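PDB 3LD1: replicase polyprotein 1a from Avian infectious bronchitis virus, which is cleaved into a set of coronavirus non-structural proteins, including nsp2, whose fragment Nsp2a is crystallised here and whose own role is not established. Local coordinates for residues 248-253 with 325-330; 257-262 with 266-271. The protein carries 3 engineered substitutions. All coordinates share one frame; numbering follows the deposited sequence.

Contact 1 (248-253 with 325-330); sequences GFMGAK and HLCYVF
Phe249 sits opposite His325, their CA atoms 8.5 Å apart, where a type II beta turn at 248-251 meets the start of strand 325-332 with no hydrogen bond between the two segments. The turn closes through Gly251 N to Gly248 O at 3.1 Å, and the positive phi of Met250 belongs to it. Folded this way, the chain points two consecutive side chains, Phe249 and Met250, at the strand.

The main event is a face-to-face stack of the Phe249 and His325 rings, centroids 3.8 Å apart and planes inclined by only 19°. It is unevenly placed: His325 ND1 lies over the centre of the phenyl ring, whereas Phe249 CG lies toward the rim of the imidazole. Phe249 reaches this position with CG anti to its backbone N (chi1 -180°), and the two side chains run past each other in opposite directions. His325 CB adds a CH-pi contact over the same phenyl ring. Cys327, two residues along the strand, approaches the ring differently: its SG stands at the edge, near the ring plane, 3.7 Å from Phe249 CZ. The same sulfur meets the methyl end of Met250, whose extended chain brings CE to 3.7 Å from Cys327 SG. Met250 also packs on Ala338 and Pro340 of strand 335-342 and His351 of strand 345-355.

His325 is tied from its own side: ND1 hydrogen-bonds to Gly323 O, and its ring also meets that of Phe282 at a small interplanar angle. The bond to Gly323 is likely to limit rotation of the imidazole, consistent with its face being turned to Phe249. The join between loop and strand therefore rests largely on dispersion among two aromatic rings, the sulfur of Cys327 and the methyl of Met250, with ND1 satisfied by backbone.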
loop_
_atom_site.group_PDB
_atom_site.type_symbol
_atom_site.label_atom_id
_atom_site.label_comp_id
_atom_site.label_asym_id
_atom_site.label_seq_id
_atom_site.Cartn_x
_atom_site.Cartn_y
_atom_site.Cartn_z
ATOM N N GLY A 248 11.091 -8.771 -25.975
ATOM C CA GLY A 248 11.210 -10.237 -26.150
ATOM C C GLY A 248 10.020 -10.784 -26.941
ATOM O O GLY A 248 9.306 -10.041 -27.654
ATOM N N PHE A 249 9.775 -12.082 -26.810
ATOM C CA PHE A 249 8.706 -12.671 -27.621
ATOM C C PHE A 249 7.311 -12.028 -27.414
ATOM O O PHE A 249 6.932 -11.773 -26.308
ATOM C CB PHE A 249 8.663 -14.171 -27.384
ATOM C CG PHE A 249 7.612 -14.859 -28.173
ATOM C CD1 PHE A 249 7.836 -15.172 -29.502
ATOM C CD2 PHE A 249 6.394 -15.159 -27.606
ATOM C CE1 PHE A 249 6.896 -15.777 -30.219
ATOM C CE2 PHE A 249 5.416 -15.806 -28.340
ATOM C CZ PHE A 249 5.671 -16.127 -29.626
ATOM N N MET A 250 6.600 -11.726 -28.495
ATOM C CA MET A 250 5.276 -11.058 -28.563
ATOM C C MET A 250 5.182 -9.761 -27.781
ATOM O O MET A 250 4.091 -9.344 -27.364
ATOM C CB MET A 250 4.125 -11.998 -28.143
ATOM C CG MET A 250 3.725 -13.040 -29.118
ATOM S SD MET A 250 2.233 -13.861 -28.577
ATOM C CE MET A 250 1.694 -14.733 -30.020
ATOM N N GLY A 251 6.315 -9.148 -27.516
ATOM C CA GLY A 251 6.303 -7.774 -27.114
ATOM C C GLY A 251 6.381 -7.641 -25.635
ATOM O O GLY A 251 6.026 -6.606 -25.087
ATOM N N ALA A 252 6.863 -8.674 -24.965
ATOM C CA ALA A 252 7.007 -8.623 -23.520
ATOM C C ALA A 252 8.399 -8.169 -23.125
ATOM O O ALA A 252 9.294 -8.110 -23.967
ATOM C CB ALA A 252 6.746 -9.992 -22.945
ATOM N N LYS A 253 8.595 -7.963 -21.822
ATOM C CA LYS A 253 9.806 -7.445 -21.267
ATOM C C LYS A 253 10.530 -8.580 -20.650
ATOM O O LYS A 253 9.926 -9.303 -19.874
ATOM C CB LYS A 253 9.454 -6.402 -20.180
ATOM C CG LYS A 253 8.999 -5.098 -20.735
ATOM C CD LYS A 253 10.125 -4.458 -21.584
ATOM C CE LYS A 253 9.702 -3.057 -22.165
ATOM N NZ LYS A 253 10.941 -2.500 -22.815
ATOM N N HIS A 325 7.496 -21.017 -29.363
ATOM C CA HIS A 325 6.665 -20.915 -28.154
ATOM C C HIS A 325 5.259 -21.434 -28.405
ATOM O O HIS A 325 4.611 -21.063 -29.437
ATOM C CB HIS A 325 6.423 -19.450 -27.793
ATOM C CG HIS A 325 7.635 -18.744 -27.304
ATOM N ND1 HIS A 325 8.568 -18.191 -28.161
ATOM C CD2 HIS A 325 8.072 -18.490 -26.046
ATOM C CE1 HIS A 325 9.544 -17.645 -27.453
ATOM N NE2 HIS A 325 9.285 -17.848 -26.170
ATOM N N LEU A 326 4.725 -22.146 -27.420
ATOM C CA LEU A 326 3.377 -22.689 -27.491
ATOM C C LEU A 326 2.406 -21.564 -27.261
ATOM O O LEU A 326 2.350 -20.990 -26.151
ATOM C CB LEU A 326 3.134 -23.743 -26.447
ATOM C CG LEU A 326 2.410 -25.032 -26.821
ATOM C CD1 LEU A 326 1.674 -25.590 -25.601
ATOM C CD2 LEU A 326 1.452 -24.919 -27.981
ATOM N N CYS A 327 1.678 -21.199 -28.328
ATOM C CA CYS A 327 0.760 -20.098 -28.250
ATOM C C CYS A 327 -0.672 -20.584 -28.436
ATOM O O CYS A 327 -0.917 -21.742 -28.748
ATOM C CB CYS A 327 1.086 -19.058 -29.307
ATOM S SG CYS A 327 2.653 -18.242 -29.196
ATOM N N TYR A 328 -1.611 -19.690 -28.192
ATOM C CA TYR A 328 -3.009 -19.884 -28.465
ATOM C C TYR A 328 -3.255 -19.132 -29.731
ATOM O O TYR A 328 -2.733 -18.016 -29.946
ATOM C CB TYR A 328 -3.819 -19.195 -27.412
ATOM C CG TYR A 328 -5.321 -19.294 -27.592
ATOM C CD1 TYR A 328 -5.991 -20.509 -27.356
ATOM C CD2 TYR A 328 -6.087 -18.155 -27.982
ATOM C CE1 TYR A 328 -7.362 -20.590 -27.518
ATOM C CE2 TYR A 328 -7.461 -18.229 -28.135
ATOM C CZ TYR A 328 -8.102 -19.448 -27.902
ATOM O OH TYR A 328 -9.476 -19.555 -28.013
ATOM N N VAL A 329 -4.126 -19.713 -30.539
ATOM C CA VAL A 329 -4.344 -19.253 -31.869
ATOM C C VAL A 329 -5.881 -19.354 -32.055
ATOM O O VAL A 329 -6.522 -20.344 -31.667
ATOM C CB VAL A 329 -3.411 -20.127 -32.766
ATOM C CG1 VAL A 329 -4.076 -21.340 -33.403
ATOM C CG2 VAL A 329 -2.673 -19.353 -33.670
ATOM N N PHE A 330 -6.483 -18.303 -32.598
ATOM C CA PHE A 330 -7.893 -18.303 -32.852
ATOM C C PHE A 330 -8.224 -17.617 -34.170
ATOM O O PHE A 330 -7.451 -16.824 -34.642
ATOM C CB PHE A 330 -8.640 -17.647 -31.692
ATOM C CG PHE A 330 -8.329 -16.194 -31.461
ATOM C CD1 PHE A 330 -7.256 -15.821 -30.681
ATOM C CD2 PHE A 330 -9.185 -15.206 -31.936
ATOM C CE1 PHE A 330 -7.009 -14.470 -30.391
ATOM C CE2 PHE A 330 -8.972 -13.832 -31.662
ATOM C CZ PHE A 330 -7.873 -13.471 -30.902
#

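Contact 2 (257-262 with 266-271). Engineered in segment 257-262: Phe258 (natural residue Leu).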
loop_
_atom_site.group_PDB
_atom_site.type_symbol
_atom_site.label_atom_id
_atom_site.label_comp_id
_atom_site.label_asym_id
_atom_site.label_seq_id
_atom_site.Cartn_x
_atom_site.Cartn_y
_atom_site.Cartn_z
ATOM N N THR A 257 14.190 -15.911 -15.986
ATOM C CA THR A 257 13.265 -16.947 -16.448
ATOM C C THR A 257 11.798 -16.399 -16.628
ATOM O O THR A 257 10.820 -17.181 -16.701
ATOM C CB THR A 257 13.296 -18.135 -15.448
ATOM O OG1 THR A 257 13.258 -17.652 -14.090
ATOM C CG2 THR A 257 14.583 -18.992 -15.621
ATOM N N PHE A 258 11.631 -15.072 -16.705
ATOM C CA PHE A 258 10.298 -14.490 -16.637
ATOM C C PHE A 258 10.022 -13.622 -17.811
ATOM O O PHE A 258 10.961 -13.046 -18.344
ATOM C CB PHE A 258 10.105 -13.642 -15.356
ATOM C CG PHE A 258 10.123 -14.447 -14.100
ATOM C CD1 PHE A 258 11.255 -14.468 -13.292
ATOM C CD2 PHE A 258 9.011 -15.195 -13.732
ATOM C CE1 PHE A 258 11.300 -15.229 -12.124
ATOM C CE2 PHE A 258 9.019 -15.973 -12.583
ATOM C CZ PHE A 258 10.168 -16.010 -11.772
ATOM N N ALA A 259 8.721 -13.488 -18.139
ATOM C CA ALA A 259 8.214 -12.574 -19.174
ATOM C C ALA A 259 7.035 -11.734 -18.685
ATOM O O ALA A 259 6.163 -12.228 -17.965
ATOM C CB ALA A 259 7.804 -13.331 -20.395
ATOM N N PHE A 260 6.988 -10.490 -19.135
ATOM C CA PHE A 260 6.084 -9.554 -18.573
ATOM C C PHE A 260 5.324 -8.892 -19.690
ATOM O O PHE A 260 5.855 -8.000 -20.364
ATOM C CB PHE A 260 6.890 -8.508 -17.797
ATOM C CG PHE A 260 7.453 -9.031 -16.519
ATOM C CD1 PHE A 260 8.674 -9.659 -16.486
ATOM C CD2 PHE A 260 6.744 -8.909 -15.331
ATOM C CE1 PHE A 260 9.176 -10.184 -15.281
ATOM C CE2 PHE A 260 7.222 -9.445 -14.119
ATOM C CZ PHE A 260 8.433 -10.074 -14.084
ATOM N N PHE A 261 4.081 -9.356 -19.854
ATOM C CA PHE A 261 3.212 -8.998 -20.926
ATOM C C PHE A 261 2.348 -7.849 -20.461
ATOM O O PHE A 261 2.562 -7.325 -19.376
ATOM C CB PHE A 261 2.406 -10.226 -21.242
ATOM C CG PHE A 261 3.121 -11.190 -22.166
ATOM C CD1 PHE A 261 3.599 -12.392 -21.702
ATOM C CD2 PHE A 261 3.358 -10.847 -23.516
ATOM C CE1 PHE A 261 4.300 -13.261 -22.555
ATOM C CE2 PHE A 261 4.038 -11.699 -24.344
ATOM C CZ PHE A 261 4.529 -12.909 -23.846
ATOM N N ARG A 262 1.373 -7.412 -21.258
ATOM C CA ARG A 262 0.642 -6.148 -20.892
ATOM C C ARG A 262 0.215 -6.170 -19.445
ATOM O O ARG A 262 0.434 -5.246 -18.725
ATOM C CB ARG A 262 -0.593 -5.880 -21.788
ATOM C CG ARG A 262 -0.482 -4.687 -22.750
ATOM C CD ARG A 262 -0.312 -5.125 -24.185
ATOM N NE ARG A 262 -1.480 -4.959 -25.093
ATOM C CZ ARG A 262 -2.493 -5.827 -25.240
ATOM N NH1 ARG A 262 -2.581 -6.946 -24.477
ATOM N NH2 ARG A 262 -3.459 -5.566 -26.141
ATOM N N VAL A 266 4.552 -14.271 -16.629
ATOM C CA VAL A 266 4.644 -15.701 -16.714
ATOM C C VAL A 266 6.074 -16.053 -16.591
ATOM O O VAL A 266 6.926 -15.278 -17.039
ATOM C CB VAL A 266 4.234 -16.174 -18.106
ATOM C CG1 VAL A 266 2.759 -15.839 -18.400
ATOM C CG2 VAL A 266 5.228 -15.617 -19.233
ATOM N N LYS A 267 6.364 -17.224 -16.053
ATOM C CA LYS A 267 7.639 -17.844 -16.320
ATOM C C LYS A 267 7.661 -18.612 -17.643
ATOM O O LYS A 267 6.643 -19.282 -18.038
ATOM C CB LYS A 267 8.049 -18.834 -15.261
ATOM C CG LYS A 267 7.034 -19.342 -14.332
ATOM C CD LYS A 267 7.812 -20.133 -13.263
ATOM C CE LYS A 267 8.978 -20.934 -13.916
ATOM N NZ LYS A 267 10.343 -20.274 -13.746
ATOM N N ILE A 268 8.833 -18.507 -18.292
ATOM C CA ILE A 268 9.136 -19.179 -19.505
ATOM C C ILE A 268 9.677 -20.535 -19.107
ATOM O O ILE A 268 10.609 -20.620 -18.345
ATOM C CB ILE A 268 10.252 -18.436 -20.244
ATOM C CG1 ILE A 268 9.909 -16.976 -20.477
ATOM C CG2 ILE A 268 10.553 -19.097 -21.577
ATOM C CD1 ILE A 268 11.147 -16.108 -20.126
ATOM N N VAL A 269 9.153 -21.598 -19.658
ATOM C CA VAL A 269 9.765 -22.873 -19.374
ATOM C C VAL A 269 10.266 -23.496 -20.667
ATOM O O VAL A 269 9.517 -23.535 -21.698
ATOM C CB VAL A 269 8.815 -23.838 -18.600
ATOM C CG1 VAL A 269 7.624 -23.097 -17.942
ATOM C CG2 VAL A 269 8.273 -24.836 -19.469
ATOM N N ASP A 270 11.543 -23.937 -20.642
ATOM C CA ASP A 270 12.124 -24.557 -21.797
ATOM C C ASP A 270 11.560 -25.943 -21.884
ATOM O O ASP A 270 11.313 -26.541 -20.894
ATOM C CB ASP A 270 13.634 -24.656 -21.682
ATOM C CG ASP A 270 14.331 -23.293 -21.600
ATOM O OD1 ASP A 270 15.531 -23.338 -21.250
ATOM O OD2 ASP A 270 13.730 -22.213 -21.890
ATOM N N ASN A 271 11.398 -26.462 -23.083
ATOM C CA ASN A 271 10.999 -27.867 -23.272
ATOM C C ASN A 271 9.721 -28.236 -22.517
ATOM O O ASN A 271 9.722 -29.156 -21.676
ATOM C CB ASN A 271 12.139 -28.820 -22.900
ATOM C CG ASN A 271 13.365 -28.546 -23.686
ATOM O OD1 ASN A 271 13.410 -28.817 -24.864
ATOM N ND2 ASN A 271 14.375 -27.972 -23.037
#
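Ala259 and Val266 form the hydrogen-bonded pair of an antiparallel beta hairpin, strand 258-260 turning back into strand 265-269. Ala259 N donates to Val266 O at 2.8 Å, nearly along the C=O axis, and Val266 N returns the bond to Ala259 O at 2.9 Å, in the carbonyl plane. A third bond, Ile268 N to Thr257 O at 2.9 Å, has its donor tilted 30° from the plane of the Thr257 carbonyl. Between these bonds Phe258 and Lys267 make the non-hydrogen-bonded pair, where Lys267 CA gives a C-H...O contact to Thr257 O.

The side chains divide between two faces. On one, Ala259 CB touches Val266 CG2 at 3.6 Å, and Phe261 brings its ring edge to that same methyl. Ile268 CD1 lies 3.5 Å from Phe258 O. On the other, the engineered Phe258 crosses the base of Lys267, with CE2 beside CB.

Farther out, backbone bonds join Lys267 to Glu283 and Val269 to Gly281, while strand 253-255 pairs with strand 258-260, so the hairpin forms the middle of a four-stranded antiparallel sheet. Phe261 also touches Leu347 and Asp349 of strand 345-355, and Val266 touches Phe282. At the open end of the ladder Thr257 and Lys267 run side by side, pointing the same way, with Thr257 OG1 and Lys267 NZ 3.9 Å apart.

Overall arrangement
The centres of contacts 1 and 2 are about 10 Å apart, and the hairpin of contact 2 lies, in sequence, between the two segments that contact 1 brings together. They also touch directly. Where the loop enters strand 253-255, Lys253 N probably hydrogen-bonds to Phe260 O at 3.1 Å. The Phe261 ring meets the loop itself, Phe261 CE2 lying 3.5 Å from Ala252 CB. Phe282 of strand 281-285 touches both contacts. Contact 1 thus sets the loop leading into strand 253-255 against the larger sheet of strand 325-332.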